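Local coordinates for major capsid protein P2 (Pseudoalteromonas phage pm2, PDB 2VVF), which forms the protein shell of a membrane-containing marine phage, assembling as homotrimers of double jelly-roll subunits, at residues P141-M146 against M261-S265; V49-G53 against L111-E115; R87-V93 against M224-Y230; E30-Y36 against G79-F85. The contacts are given in a common frame with arbitrary orientation. Residue numbers count along the deposited sequence, not the author numbering.

Interaction 1 of 4, residues P141-M146 against M261-S265. With CA (calcium ion), chain G.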
loop_
_atom_site.group_PDB
_atom_site.type_symbol
_atom_site.label_atom_id
_atom_site.label_comp_id
_atom_site.label_asym_id
_atom_site.label_seq_id
_atom_site.Cartn_x
_atom_site.Cartn_y
_atom_site.Cartn_z
ATOM N N PRO A 141 -18.285 20.547 -8.196
ATOM C CA PRO A 141 -16.907 20.402 -8.647
ATOM C C PRO A 141 -15.982 20.363 -7.431
ATOM O O PRO A 141 -15.129 19.485 -7.318
ATOM C CB PRO A 141 -16.683 21.673 -9.462
ATOM C CG PRO A 141 -18.028 21.965 -10.050
ATOM C CD PRO A 141 -19.068 21.409 -9.100
ATOM N N SER A 142 -16.200 21.288 -6.501
ATOM C CA SER A 142 -15.436 21.339 -5.258
ATOM C C SER A 142 -13.919 21.253 -5.449
ATOM O O SER A 142 -13.366 21.828 -6.388
ATOM C CB SER A 142 -15.925 20.247 -4.303
ATOM O OG SER A 142 -15.182 20.244 -3.098
ATOM N N TRP A 143 -13.251 20.549 -4.538
ATOM C CA TRP A 143 -11.797 20.393 -4.587
ATOM C C TRP A 143 -11.342 19.640 -5.832
ATOM O O TRP A 143 -11.697 18.479 -6.031
ATOM C CB TRP A 143 -11.287 19.687 -3.327
ATOM C CG TRP A 143 -10.771 20.633 -2.290
ATOM C CD1 TRP A 143 -11.477 21.186 -1.260
ATOM C CD2 TRP A 143 -9.450 21.180 -2.210
ATOM N NE1 TRP A 143 -10.672 22.035 -0.537
ATOM C CE2 TRP A 143 -9.424 22.051 -1.102
ATOM C CE3 TRP A 143 -8.284 21.009 -2.961
ATOM C CZ2 TRP A 143 -8.278 22.747 -0.728
ATOM C CZ3 TRP A 143 -7.148 21.705 -2.590
ATOM C CH2 TRP A 143 -7.153 22.561 -1.481
ATOM N N LEU A 144 -10.543 20.304 -6.659
ATOM C CA LEU A 144 -10.045 19.708 -7.893
ATOM C C LEU A 144 -8.559 19.993 -8.081
ATOM O O LEU A 144 -8.030 20.963 -7.541
ATOM C CB LEU A 144 -10.815 20.277 -9.090
ATOM C CG LEU A 144 -11.955 19.459 -9.702
ATOM C CD1 LEU A 144 -12.556 18.503 -8.693
ATOM C CD2 LEU A 144 -13.022 20.381 -10.272
ATOM N N THR A 145 -7.899 19.153 -8.873
ATOM C CA THR A 145 -6.489 19.341 -9.202
ATOM C C THR A 145 -6.440 20.176 -10.477
ATOM O O THR A 145 -7.120 19.863 -11.456
ATOM C CB THR A 145 -5.769 17.994 -9.413
ATOM O OG1 THR A 145 -5.729 17.267 -8.180
ATOM C CG2 THR A 145 -4.350 18.221 -9.910
ATOM N N MET A 146 -5.662 21.253 -10.459
ATOM C CA MET A 146 -5.562 22.130 -11.620
ATOM C C MET A 146 -4.143 22.191 -12.165
ATOM O O MET A 146 -3.319 22.974 -11.696
ATOM C CB MET A 146 -6.075 23.531 -11.280
ATOM C CG MET A 146 -7.565 23.576 -10.992
ATOM S SD MET A 146 -7.999 24.786 -9.740
ATOM C CE MET A 146 -9.614 24.172 -9.214
ATOM N N MET A 261 -4.246 23.250 -6.476
ATOM C CA MET A 261 -5.387 22.604 -5.841
ATOM C C MET A 261 -6.253 23.658 -5.164
ATOM O O MET A 261 -5.743 24.629 -4.608
ATOM C CB MET A 261 -4.913 21.598 -4.788
ATOM C CG MET A 261 -4.296 20.330 -5.345
ATOM S SD MET A 261 -3.731 19.236 -4.025
ATOM C CE MET A 261 -2.947 20.407 -2.923
ATOM N N GLY A 262 -7.563 23.453 -5.193
ATOM C CA GLY A 262 -8.489 24.383 -4.566
ATOM C C GLY A 262 -9.928 24.055 -4.954
ATOM O O GLY A 262 -10.167 23.255 -5.847
ATOM N N VAL A 263 -10.878 24.660 -4.258
ATOM C CA VAL A 263 -12.302 24.493 -4.518
ATOM C C VAL A 263 -12.604 25.269 -5.785
ATOM O O VAL A 263 -12.407 26.488 -5.859
ATOM C CB VAL A 263 -13.171 25.004 -3.331
ATOM C CG1 VAL A 263 -14.634 24.933 -3.656
ATOM C CG2 VAL A 263 -12.840 24.263 -2.036
ATOM N N TRP A 264 -13.052 24.539 -6.795
ATOM C CA TRP A 264 -13.367 25.143 -8.071
ATOM C C TRP A 264 -14.413 26.239 -7.937
ATOM O O TRP A 264 -15.427 26.076 -7.258
ATOM C CB TRP A 264 -13.827 24.089 -9.075
ATOM C CG TRP A 264 -13.996 24.639 -10.458
ATOM C CD1 TRP A 264 -13.020 24.814 -11.396
ATOM C CD2 TRP A 264 -15.211 25.122 -11.048
ATOM N NE1 TRP A 264 -13.554 25.360 -12.540
ATOM C CE2 TRP A 264 -14.897 25.557 -12.352
ATOM C CE3 TRP A 264 -16.535 25.219 -10.605
ATOM C CZ2 TRP A 264 -15.858 26.081 -13.216
ATOM C CZ3 TRP A 264 -17.486 25.741 -11.464
ATOM C CH2 TRP A 264 -17.142 26.166 -12.754
ATOM N N SER A 265 -14.151 27.359 -8.599
ATOM C CA SER A 265 -15.061 28.495 -8.582
ATOM C C SER A 265 -15.318 28.976 -10.005
ATOM O O SER A 265 -14.401 29.037 -10.826
ATOM C CB SER A 265 -14.490 29.634 -7.736
ATOM O OG SER A 265 -15.331 30.773 -7.787
HETATM CA CA CA G . -14.221 17.378 -6.035
HETATM O O HOH W 1 -17.580 23.955 -6.627
#

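Interaction 2 of 4, residues V49-G53 against L111-E115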
loop_
_atom_site.group_PDB
_atom_site.type_symbol
_atom_site.label_atom_id
_atom_site.label_comp_id
_atom_site.label_asym_id
_atom_site.label_seq_id
_atom_site.Cartn_x
_atom_site.Cartn_y
_atom_site.Cartn_z
ATOM N N VAL A 49 -9.013 20.307 -19.927
ATOM C CA VAL A 49 -10.188 19.927 -19.160
ATOM C C VAL A 49 -10.910 21.226 -18.826
ATOM O O VAL A 49 -10.373 22.077 -18.118
ATOM C CB VAL A 49 -9.802 19.151 -17.885
ATOM C CG1 VAL A 49 -11.030 18.869 -17.041
ATOM C CG2 VAL A 49 -9.089 17.855 -18.246
ATOM N N GLU A 50 -12.103 21.404 -19.384
ATOM C CA GLU A 50 -12.853 22.635 -19.175
ATOM C C GLU A 50 -14.171 22.456 -18.433
ATOM O O GLU A 50 -14.976 21.586 -18.765
ATOM C CB GLU A 50 -13.096 23.347 -20.506
ATOM C CG GLU A 50 -11.846 23.518 -21.352
ATOM C CD GLU A 50 -12.117 24.270 -22.635
ATOM O OE1 GLU A 50 -13.301 24.386 -23.017
ATOM O OE2 GLU A 50 -11.148 24.748 -23.260
ATOM N N LEU A 51 -14.384 23.312 -17.440
ATOM C CA LEU A 51 -15.611 23.307 -16.657
ATOM C C LEU A 51 -16.323 24.629 -16.910
ATOM O O LEU A 51 -15.833 25.690 -16.521
ATOM C CB LEU A 51 -15.292 23.174 -15.166
ATOM C CG LEU A 51 -14.494 21.950 -14.708
ATOM C CD1 LEU A 51 -14.700 21.713 -13.218
ATOM C CD2 LEU A 51 -14.878 20.717 -15.509
ATOM N N ASP A 52 -17.460 24.568 -17.595
ATOM C CA ASP A 52 -18.222 25.771 -17.914
ATOM C C ASP A 52 -17.449 26.691 -18.859
ATOM O O ASP A 52 -17.582 27.912 -18.797
ATOM C CB ASP A 52 -18.609 26.523 -16.636
ATOM C CG ASP A 52 -19.903 26.014 -16.029
ATOM O OD1 ASP A 52 -20.459 25.027 -16.552
ATOM O OD2 ASP A 52 -20.367 26.600 -15.027
ATOM N N GLY A 53 -16.641 26.094 -19.731
ATOM C CA GLY A 53 -15.863 26.853 -20.703
ATOM C C GLY A 53 -14.514 27.333 -20.175
ATOM O O GLY A 53 -13.673 27.797 -20.942
ATOM N N LEU A 111 -22.920 22.482 -12.788
ATOM C CA LEU A 111 -22.164 22.786 -14.000
ATOM C C LEU A 111 -23.076 22.899 -15.217
ATOM O O LEU A 111 -24.150 22.300 -15.260
ATOM C CB LEU A 111 -21.114 21.697 -14.257
ATOM C CG LEU A 111 -19.800 21.824 -13.483
ATOM C CD1 LEU A 111 -18.886 20.947 -13.853
ATOM C CD2 LEU A 111 -19.087 22.896 -13.875
ATOM N N THR A 112 -22.629 23.656 -16.213
ATOM C CA THR A 112 -23.380 23.816 -17.453
ATOM C C THR A 112 -22.712 22.979 -18.540
ATOM O O THR A 112 -23.381 22.433 -19.419
ATOM C CB THR A 112 -23.493 25.294 -17.866
ATOM O OG1 THR A 112 -24.171 26.029 -16.841
ATOM C CG2 THR A 112 -24.260 25.422 -19.175
ATOM N N THR A 113 -21.391 22.867 -18.455
ATOM C CA THR A 113 -20.623 22.075 -19.406
ATOM C C THR A 113 -19.354 21.493 -18.793
ATOM O O THR A 113 -18.655 22.156 -18.025
ATOM C CB THR A 113 -20.307 22.860 -20.696
ATOM O OG1 THR A 113 -19.364 23.903 -20.414
ATOM C CG2 THR A 113 -21.570 23.461 -21.283
ATOM N N CYS A 114 -19.067 20.247 -19.145
ATOM C CA CYS A 114 -17.863 19.559 -18.699
ATOM C C CYS A 114 -17.243 18.931 -19.941
ATOM O O CYS A 114 -17.832 18.044 -20.560
ATOM C CB CYS A 114 -18.193 18.487 -17.660
ATOM S SG CYS A 114 -16.829 18.122 -16.532
ATOM N N GLU A 115 -16.075 19.424 -20.331
ATOM C CA GLU A 115 -15.435 18.959 -21.551
ATOM C C GLU A 115 -13.960 18.604 -21.407
ATOM O O GLU A 115 -13.246 19.151 -20.565
ATOM C CB GLU A 115 -15.571 20.038 -22.627
ATOM C CG GLU A 115 -16.220 19.575 -23.915
ATOM C CD GLU A 115 -16.616 20.735 -24.807
ATOM O OE1 GLU A 115 -17.696 21.316 -24.578
ATOM O OE2 GLU A 115 -15.840 21.077 -25.724
#

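Interaction 3 of 4, residues R87-V93 against M224-Y230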
loop_
_atom_site.group_PDB
_atom_site.type_symbol
_atom_site.label_atom_id
_atom_site.label_comp_id
_atom_site.label_asym_id
_atom_site.label_seq_id
_atom_site.Cartn_x
_atom_site.Cartn_y
_atom_site.Cartn_z
ATOM N N ARG A 87 -7.557 11.018 -6.321
ATOM C CA ARG A 87 -6.142 10.732 -6.099
ATOM C C ARG A 87 -5.954 9.560 -5.139
ATOM O O ARG A 87 -6.134 9.693 -3.930
ATOM C CB ARG A 87 -5.414 11.985 -5.608
ATOM C CG ARG A 87 -5.560 13.172 -6.556
ATOM C CD ARG A 87 -4.720 14.355 -6.112
ATOM N NE ARG A 87 -3.290 14.081 -6.223
ATOM C CZ ARG A 87 -2.456 14.758 -7.007
ATOM N NH1 ARG A 87 -2.905 15.756 -7.754
ATOM N NH2 ARG A 87 -1.170 14.437 -7.040
ATOM N N PRO A 88 -5.607 8.406 -5.701
ATOM C CA PRO A 88 -5.437 7.169 -4.938
ATOM C C PRO A 88 -4.326 7.191 -3.888
ATOM O O PRO A 88 -4.324 6.375 -2.966
ATOM C CB PRO A 88 -5.108 6.131 -6.019
ATOM C CG PRO A 88 -5.527 6.757 -7.322
ATOM C CD PRO A 88 -5.316 8.221 -7.133
ATOM N N GLU A 89 -3.377 8.108 -4.039
ATOM C CA GLU A 89 -2.246 8.196 -3.121
ATOM C C GLU A 89 -2.544 9.021 -1.871
ATOM O O GLU A 89 -1.735 9.070 -0.940
ATOM C CB GLU A 89 -1.021 8.763 -3.843
ATOM C CG GLU A 89 -0.603 7.975 -5.074
ATOM C CD GLU A 89 -1.494 8.244 -6.273
ATOM O OE1 GLU A 89 -2.173 9.293 -6.291
ATOM O OE2 GLU A 89 -1.512 7.405 -7.197
ATOM N N MET A 90 -3.703 9.671 -1.855
ATOM C CA MET A 90 -4.093 10.508 -0.726
ATOM C C MET A 90 -4.235 9.730 0.578
ATOM O O MET A 90 -4.736 8.605 0.593
ATOM C CB MET A 90 -5.391 11.258 -1.033
ATOM C CG MET A 90 -5.301 12.205 -2.219
ATOM S SD MET A 90 -3.790 13.188 -2.222
ATOM C CE MET A 90 -4.073 14.263 -0.826
ATOM N N LYS A 91 -3.795 10.349 1.670
ATOM C CA LYS A 91 -3.892 9.764 3.004
ATOM C C LYS A 91 -4.567 10.779 3.924
ATOM O O LYS A 91 -4.238 11.963 3.897
ATOM C CB LYS A 91 -2.503 9.410 3.542
ATOM C CG LYS A 91 -1.730 8.423 2.680
ATOM C CD LYS A 91 -2.072 6.987 3.035
ATOM C CE LYS A 91 -1.878 6.722 4.518
ATOM N NZ LYS A 91 -2.370 5.372 4.908
ATOM N N GLY A 92 -5.526 10.316 4.718
ATOM C CA GLY A 92 -6.261 11.199 5.616
ATOM C C GLY A 92 -5.509 11.478 6.912
ATOM O O GLY A 92 -4.781 10.624 7.421
ATOM N N VAL A 93 -5.693 12.683 7.443
ATOM C CA VAL A 93 -5.051 13.074 8.691
ATOM C C VAL A 93 -6.098 13.141 9.798
ATOM O O VAL A 93 -5.884 12.639 10.904
ATOM C CB VAL A 93 -4.282 14.401 8.543
ATOM C CG1 VAL A 93 -5.042 15.360 7.644
ATOM C CG2 VAL A 93 -4.021 15.022 9.908
ATOM N N MET A 224 3.622 16.630 -1.477
ATOM C CA MET A 224 2.670 15.695 -0.883
ATOM C C MET A 224 3.210 14.270 -0.902
ATOM O O MET A 224 2.473 13.320 -1.171
ATOM C CB MET A 224 1.333 15.747 -1.631
ATOM C CG MET A 224 0.556 17.036 -1.430
ATOM S SD MET A 224 -1.186 16.861 -1.854
ATOM C CE MET A 224 -1.068 15.979 -3.413
ATOM N N LEU A 225 4.500 14.128 -0.614
ATOM C CA LEU A 225 5.155 12.823 -0.616
ATOM C C LEU A 225 4.484 11.797 0.302
ATOM O O LEU A 225 4.422 10.610 -0.021
ATOM C CB LEU A 225 6.641 12.970 -0.277
ATOM C CG LEU A 225 7.526 13.526 -1.396
ATOM C CD1 LEU A 225 8.865 14.000 -0.850
ATOM C CD2 LEU A 225 7.727 12.491 -2.494
ATOM N N GLU A 226 3.979 12.259 1.439
ATOM C CA GLU A 226 3.314 11.378 2.397
ATOM C C GLU A 226 1.856 11.118 2.031
ATOM O O GLU A 226 1.212 10.240 2.605
ATOM C CB GLU A 226 3.376 11.975 3.801
ATOM C CG GLU A 226 4.764 12.028 4.406
ATOM C CD GLU A 226 4.753 12.632 5.793
ATOM O OE1 GLU A 226 4.574 13.863 5.904
ATOM O OE2 GLU A 226 4.877 11.870 6.774
ATOM N N GLY A 227 1.329 11.901 1.096
ATOM C CA GLY A 227 -0.061 11.757 0.682
ATOM C C GLY A 227 -0.941 12.702 1.488
ATOM O O GLY A 227 -2.154 12.751 1.300
ATOM N N ASP A 228 -0.313 13.452 2.389
ATOM C CA ASP A 228 -1.025 14.411 3.227
ATOM C C ASP A 228 -1.208 15.731 2.484
ATOM O O ASP A 228 -0.233 16.394 2.127
ATOM C CB ASP A 228 -0.268 14.641 4.535
ATOM C CG ASP A 228 -1.010 15.562 5.483
ATOM O OD1 ASP A 228 -2.199 15.846 5.224
ATOM O OD2 ASP A 228 -0.405 16.004 6.481
ATOM N N VAL A 229 -2.463 16.099 2.244
ATOM C CA VAL A 229 -2.782 17.328 1.526
ATOM C C VAL A 229 -2.315 18.577 2.270
ATOM O O VAL A 229 -2.069 19.614 1.658
ATOM C CB VAL A 229 -4.283 17.406 1.184
ATOM C CG1 VAL A 229 -5.112 17.615 2.444
ATOM C CG2 VAL A 229 -4.544 18.514 0.180
ATOM N N TYR A 230 -2.199 18.468 3.591
ATOM C CA TYR A 230 -1.787 19.590 4.430
ATOM C C TYR A 230 -0.290 19.859 4.366
ATOM O O TYR A 230 0.214 20.781 5.009
ATOM C CB TYR A 230 -2.193 19.345 5.883
ATOM C CG TYR A 230 -3.674 19.473 6.137
ATOM C CD1 TYR A 230 -4.269 20.721 6.269
ATOM C CD2 TYR A 230 -4.479 18.345 6.251
ATOM C CE1 TYR A 230 -5.625 20.844 6.506
ATOM C CE2 TYR A 230 -5.837 18.458 6.488
ATOM C CZ TYR A 230 -6.404 19.709 6.617
ATOM O OH TYR A 230 -7.755 19.828 6.857
#

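Interaction 4 of 4, residues E30-Y36 against G79-F85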
loop_
_atom_site.group_PDB
_atom_site.type_symbol
_atom_site.label_atom_id
_atom_site.label_comp_id
_atom_site.label_asym_id
_atom_site.label_seq_id
_atom_site.Cartn_x
_atom_site.Cartn_y
_atom_site.Cartn_z
ATOM N N GLU A 30 -14.981 9.951 -11.193
ATOM C CA GLU A 30 -13.798 9.614 -10.413
ATOM C C GLU A 30 -12.617 9.326 -11.333
ATOM O O GLU A 30 -11.497 9.778 -11.085
ATOM C CB GLU A 30 -14.079 8.403 -9.526
ATOM C CG GLU A 30 -15.365 8.510 -8.728
ATOM C CD GLU A 30 -15.447 7.483 -7.617
ATOM O OE1 GLU A 30 -14.743 6.457 -7.703
ATOM O OE2 GLU A 30 -16.218 7.702 -6.659
ATOM N N VAL A 31 -12.879 8.570 -12.394
ATOM C CA VAL A 31 -11.850 8.219 -13.367
ATOM C C VAL A 31 -12.440 8.118 -14.767
ATOM O O VAL A 31 -13.577 7.679 -14.945
ATOM C CB VAL A 31 -11.126 6.909 -12.994
ATOM C CG1 VAL A 31 -9.944 6.676 -13.920
ATOM C CG2 VAL A 31 -10.677 6.934 -11.541
ATOM N N ILE A 32 -11.651 8.519 -15.758
ATOM C CA ILE A 32 -12.063 8.441 -17.153
ATOM C C ILE A 32 -10.984 7.703 -17.942
ATOM O O ILE A 32 -9.860 8.189 -18.083
ATOM C CB ILE A 32 -12.358 9.834 -17.745
ATOM C CG1 ILE A 32 -13.712 10.345 -17.245
ATOM C CG2 ILE A 32 -12.329 9.782 -19.268
ATOM C CD1 ILE A 32 -13.926 11.828 -17.458
ATOM N N ASP A 33 -11.323 6.511 -18.423
ATOM C CA ASP A 33 -10.381 5.694 -19.179
ATOM C C ASP A 33 -10.487 5.959 -20.676
ATOM O O ASP A 33 -11.501 5.652 -21.301
ATOM C CB ASP A 33 -10.596 4.208 -18.881
ATOM C CG ASP A 33 -10.619 3.909 -17.392
ATOM O OD1 ASP A 33 -9.744 4.425 -16.664
ATOM O OD2 ASP A 33 -11.514 3.162 -16.946
ATOM N N LEU A 34 -9.433 6.533 -21.247
ATOM C CA LEU A 34 -9.413 6.845 -22.669
ATOM C C LEU A 34 -8.594 5.835 -23.463
ATOM O O LEU A 34 -7.379 5.739 -23.301
ATOM C CB LEU A 34 -8.878 8.261 -22.904
ATOM C CG LEU A 34 -8.720 8.691 -24.366
ATOM C CD1 LEU A 34 -10.077 8.823 -25.041
ATOM C CD2 LEU A 34 -7.937 9.992 -24.464
ATOM N N ARG A 35 -9.272 5.086 -24.325
ATOM C CA ARG A 35 -8.616 4.093 -25.164
ATOM C C ARG A 35 -8.229 4.738 -26.490
ATOM O O ARG A 35 -9.022 5.458 -27.092
ATOM C CB ARG A 35 -9.548 2.900 -25.405
ATOM C CG ARG A 35 -8.905 1.747 -26.158
ATOM C CD ARG A 35 -9.824 0.538 -26.205
ATOM N NE ARG A 35 -9.806 -0.221 -24.957
ATOM C CZ ARG A 35 -8.764 -0.923 -24.524
ATOM N NH1 ARG A 35 -7.646 -0.962 -25.235
ATOM N NH2 ARG A 35 -8.838 -1.586 -23.380
ATOM N N TYR A 36 -6.999 4.497 -26.930
ATOM C CA TYR A 36 -6.508 5.081 -28.172
ATOM C C TYR A 36 -5.777 4.064 -29.037
ATOM O O TYR A 36 -5.164 3.122 -28.533
ATOM C CB TYR A 36 -5.578 6.259 -27.873
ATOM C CG TYR A 36 -4.330 5.865 -27.111
ATOM C CD1 TYR A 36 -4.293 5.918 -25.722
ATOM C CD2 TYR A 36 -3.197 5.416 -27.780
ATOM C CE1 TYR A 36 -3.157 5.545 -25.020
ATOM C CE2 TYR A 36 -2.059 5.038 -27.086
ATOM C CZ TYR A 36 -2.043 5.105 -25.708
ATOM O OH TYR A 36 -0.911 4.733 -25.019
ATOM N N GLY A 79 -2.288 1.509 -24.993
ATOM C CA GLY A 79 -3.561 1.603 -25.693
ATOM C C GLY A 79 -4.627 2.263 -24.825
ATOM O O GLY A 79 -5.755 2.467 -25.265
ATOM N N VAL A 80 -4.266 2.595 -23.591
ATOM C CA VAL A 80 -5.200 3.236 -22.675
ATOM C C VAL A 80 -4.507 4.213 -21.737
ATOM O O VAL A 80 -3.408 3.953 -21.248
ATOM C CB VAL A 80 -6.029 2.204 -21.877
ATOM C CG1 VAL A 80 -7.304 2.845 -21.339
ATOM C CG2 VAL A 80 -6.355 0.993 -22.735
ATOM N N VAL A 81 -5.170 5.335 -21.480
ATOM C CA VAL A 81 -4.660 6.352 -20.569
ATOM C C VAL A 81 -5.832 6.878 -19.749
ATOM O O VAL A 81 -6.875 7.239 -20.297
ATOM C CB VAL A 81 -3.909 7.476 -21.314
ATOM C CG1 VAL A 81 -4.873 8.322 -22.127
ATOM C CG2 VAL A 81 -3.123 8.333 -20.330
ATOM N N SER A 82 -5.678 6.872 -18.431
ATOM C CA SER A 82 -6.755 7.289 -17.545
ATOM C C SER A 82 -6.582 8.673 -16.941
ATOM O O SER A 82 -5.466 9.121 -16.683
ATOM C CB SER A 82 -6.954 6.260 -16.427
ATOM O OG SER A 82 -7.152 4.959 -16.954
ATOM N N PHE A 83 -7.710 9.332 -16.696
ATOM C CA PHE A 83 -7.730 10.639 -16.058
ATOM C C PHE A 83 -8.129 10.384 -14.617
ATOM O O PHE A 83 -9.305 10.170 -14.323
ATOM C CB PHE A 83 -8.777 11.543 -16.714
ATOM C CG PHE A 83 -8.366 12.082 -18.054
ATOM C CD1 PHE A 83 -7.885 13.374 -18.179
ATOM C CD2 PHE A 83 -8.492 11.307 -19.196
ATOM C CE1 PHE A 83 -7.518 13.876 -19.417
ATOM C CE2 PHE A 83 -8.130 11.805 -20.433
ATOM C CZ PHE A 83 -7.643 13.089 -20.542
ATOM N N HIS A 84 -7.145 10.360 -13.725
ATOM C CA HIS A 84 -7.410 10.105 -12.316
ATOM C C HIS A 84 -7.777 11.380 -11.570
ATOM O O HIS A 84 -6.902 12.113 -11.106
ATOM C CB HIS A 84 -6.199 9.448 -11.651
ATOM C CG HIS A 84 -5.936 8.049 -12.117
ATOM N ND1 HIS A 84 -6.457 6.943 -11.480
ATOM C CD2 HIS A 84 -5.200 7.578 -13.150
ATOM C CE1 HIS A 84 -6.057 5.850 -12.105
ATOM N NE2 HIS A 84 -5.293 6.208 -13.123
ATOM N N PHE A 85 -9.075 11.641 -11.445
ATOM C CA PHE A 85 -9.534 12.815 -10.716
ATOM C C PHE A 85 -9.406 12.510 -9.233
ATOM O O PHE A 85 -8.862 13.303 -8.463
ATOM C CB PHE A 85 -10.966 13.168 -11.107
ATOM C CG PHE A 85 -11.108 13.544 -12.551
ATOM C CD1 PHE A 85 -10.580 14.735 -13.020
ATOM C CD2 PHE A 85 -11.691 12.674 -13.455
ATOM C CE1 PHE A 85 -10.673 15.071 -14.357
ATOM C CE2 PHE A 85 -11.787 13.004 -14.792
ATOM C CZ PHE A 85 -11.277 14.204 -15.244
#

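Interaction 1 of 4, residues P141-M146 against M261-S265
Strand 143-146 runs antiparallel to strand 261-263; the axes of these short segments approach to 4.6 Å and are inclined by 144° between N-to-C directions. Trp-143 with Val-263 and Thr-145 with Met-261 are non-hydrogen-bonded pairs flanking the hydrogen-bonded pair Leu-144 with Gly-262. In that pair Leu-144 N donates to Gly-262 O at 3.1 Å, while the return bond from Gly-262 N to Leu-144 O is weak at 3.5 Å. The ladder is tightest at its end, where Trp-264 N meets Ser-142 O at 2.8 Å; a water beside it accepts from Ser-142 N and donates to Trp-264 O. The indole of Trp-143 folds back over the partner backbone, with Gly-262 CA 3.7 Å from the centroid of the Trp-143 six-membered ring in a CH-pi contact. On the other face, Leu-144 CD2 packs on Trp-264 CB at 4.0 Å, and Met-146 CE reaches the edge of the same indole, 4.1 Å from Trp-264 CD1. Pro-141 CG adds a contact of 3.6 Å to Trp-264 CE3. Two carbonyls of the first segment bind calcium, Pro-141 O at 2.6 Å and Trp-143 O at 2.8 Å, and Ala-105 O joins them. The whole is an antiparallel strand pair of the second jelly roll, with a main-chain calcium site where the chain enters that barrel.

Interaction 2 of 4, residues V49-G53 against L111-E115
Leu-51 lays its side chain over Cys-114 and Leu-111: Leu-51 CD2 lies 3.4 Å from Cys-114 SG, and Leu-51 CB is 4.0 Å from Leu-111 CD2. Leu-51 and Cys-114 form a non-hydrogen-bonded antiparallel pair whose side chains share the buried face, where Leu-106 touches both. The next pair, Glu-50 with Glu-115, is hydrogen-bonded in both directions, Glu-50 N to Glu-115 O at 2.8 Å and Glu-115 N to Glu-50 O at 2.9 Å, and sends its two carboxylates to the opposite, more exposed face. These strands, 44-51 and 114-120, are the central neighbours of a four-stranded antiparallel sheet in the first jelly roll, and the contact lies where the ladder frays into loops. Asp-52 N still donates to Thr-113 O at 2.7 Å, but Asp-52 OD1 then accepts from two successive amides, Thr-112 N at 2.6 Å and Thr-113 N at 3.0 Å. The carboxylate thus takes the place of a backbone partner for a chain that has left the sheet. Asp-52 has positive phi and psi (65°, 32°), and Gly-53 follows with phi of 87°, a conformation in which a side chain would press on the preceding carbonyl; here the chain turns toward strand 54-59.

Interaction 3 of 4, residues R87-V93 against M224-Y230
Arg-87 opens a type I turn ending at Met-90 (Met-90 N to Arg-87 O, 3.2 Å). Its guanidinium presents one face to Met-224 CE, which is 3.9 Å from Arg-87 NH2, while Arg-87 NH1 hydrogen-bonds Thr-145. Glu-89 contributes mainly its carbonyl, Glu-89 O lying 3.6 Å from Gly-227 CA; its carboxylate pairs with Arg-74. Met-90 curls back between the loops, Met-90 CE sitting 4.0 Å from Met-224 SD and 3.7 Å from Val-229 CB. Lys-91 supplies the one direct hydrogen bond between the segments, from Lys-91 N to Gly-227 O at 2.9 Å. Gly-227 ends a second type I turn, begun at Met-224, so close that a CB would strike Glu-89 O and Lys-91 CG. Val-93 finishes the contact at the ring edge of Tyr-230, with Val-93 CG1 3.3 Å from Tyr-230 CD2. Asp-228 OD1 accepts from Tyr-230 N at 3.1 Å in an Asx turn; Asp-228 OD2 is hydrogen-bonded by Gln-231 and, like Glu-226, salt-bridged to Arg-102 of the second subunit. The loops bridge the jelly rolls: the first leads from strand 80-84 to helix 97-102, whose Gln-100 touches Met-90 and Val-229, and the second joins strands 218-222 and 233-234.

Interaction 4 of 4, residues E30-Y36 against G79-F85
Side chains alternate across this strand pair, apolar on one face and largely polar on the other. On the apolar face Ile-32 CB lies 4.1 Å from Phe-83 CB. Ile-32 CD1 reaches on to the edge of the next ring, 3.6 Å from Phe-85 CE2. Leu-34 fills the space between Val-81 and Phe-83, with Leu-34 CB 4.1 Å from Val-81 CG1 and 4.4 Å from Phe-83 CE2. At the far end Tyr-36 spreads its ring over the hollow at Gly-79, whose CA lies 4.0 Å from the Tyr-36 ring centroid in a CH-pi contact. Across the other face, Val-31 CG1 rests over the His-84 ring, Ser-82 OG donates to Asp-33 OD1 at 2.7 Å, and the Arg-35 guanidinium lies flat against Val-80, Arg-35 NH1 being 3.4 Å from Val-80 CG2. This face meets the third subunit, where Asp-202 pairs with Arg-35 and Tyr-205 with Ser-82. Between the two rows runs the backbone ladder, with Phe-85 N bonded to Glu-30 O (3.1 Å) at one end and Tyr-36 N to Gly-79 O (2.9 Å) at the other. A classic bulge sets Glu-30 and Val-31 opposite Gln-134 on strand 128-136. Such an antiparallel pair, greasy inside and polar outside, is characteristic of a jelly-roll barrel wall.

How the interactions relate
The four contacts show how chemistry follows place in a double jelly roll. Interaction 4 is the buried one, a long ladder in the first barrel with an apolar inner face and a subunit interface outside; interactions 1, 2 and 3 are only partly buried. Interactions 2 and 4 use consecutive strands, 28-37 and 44-51, which belong to different sheets. Interaction 1 pairs two strands of the second barrel yet meets interaction 2 directly, Trp-264 and Leu-144 packing on Leu-51. Interaction 3, joining loops of both barrels, relies on turns, methionines and a single direct hydrogen bond rather than a ladder, and touches interaction 1 through Arg-87 and Thr-145.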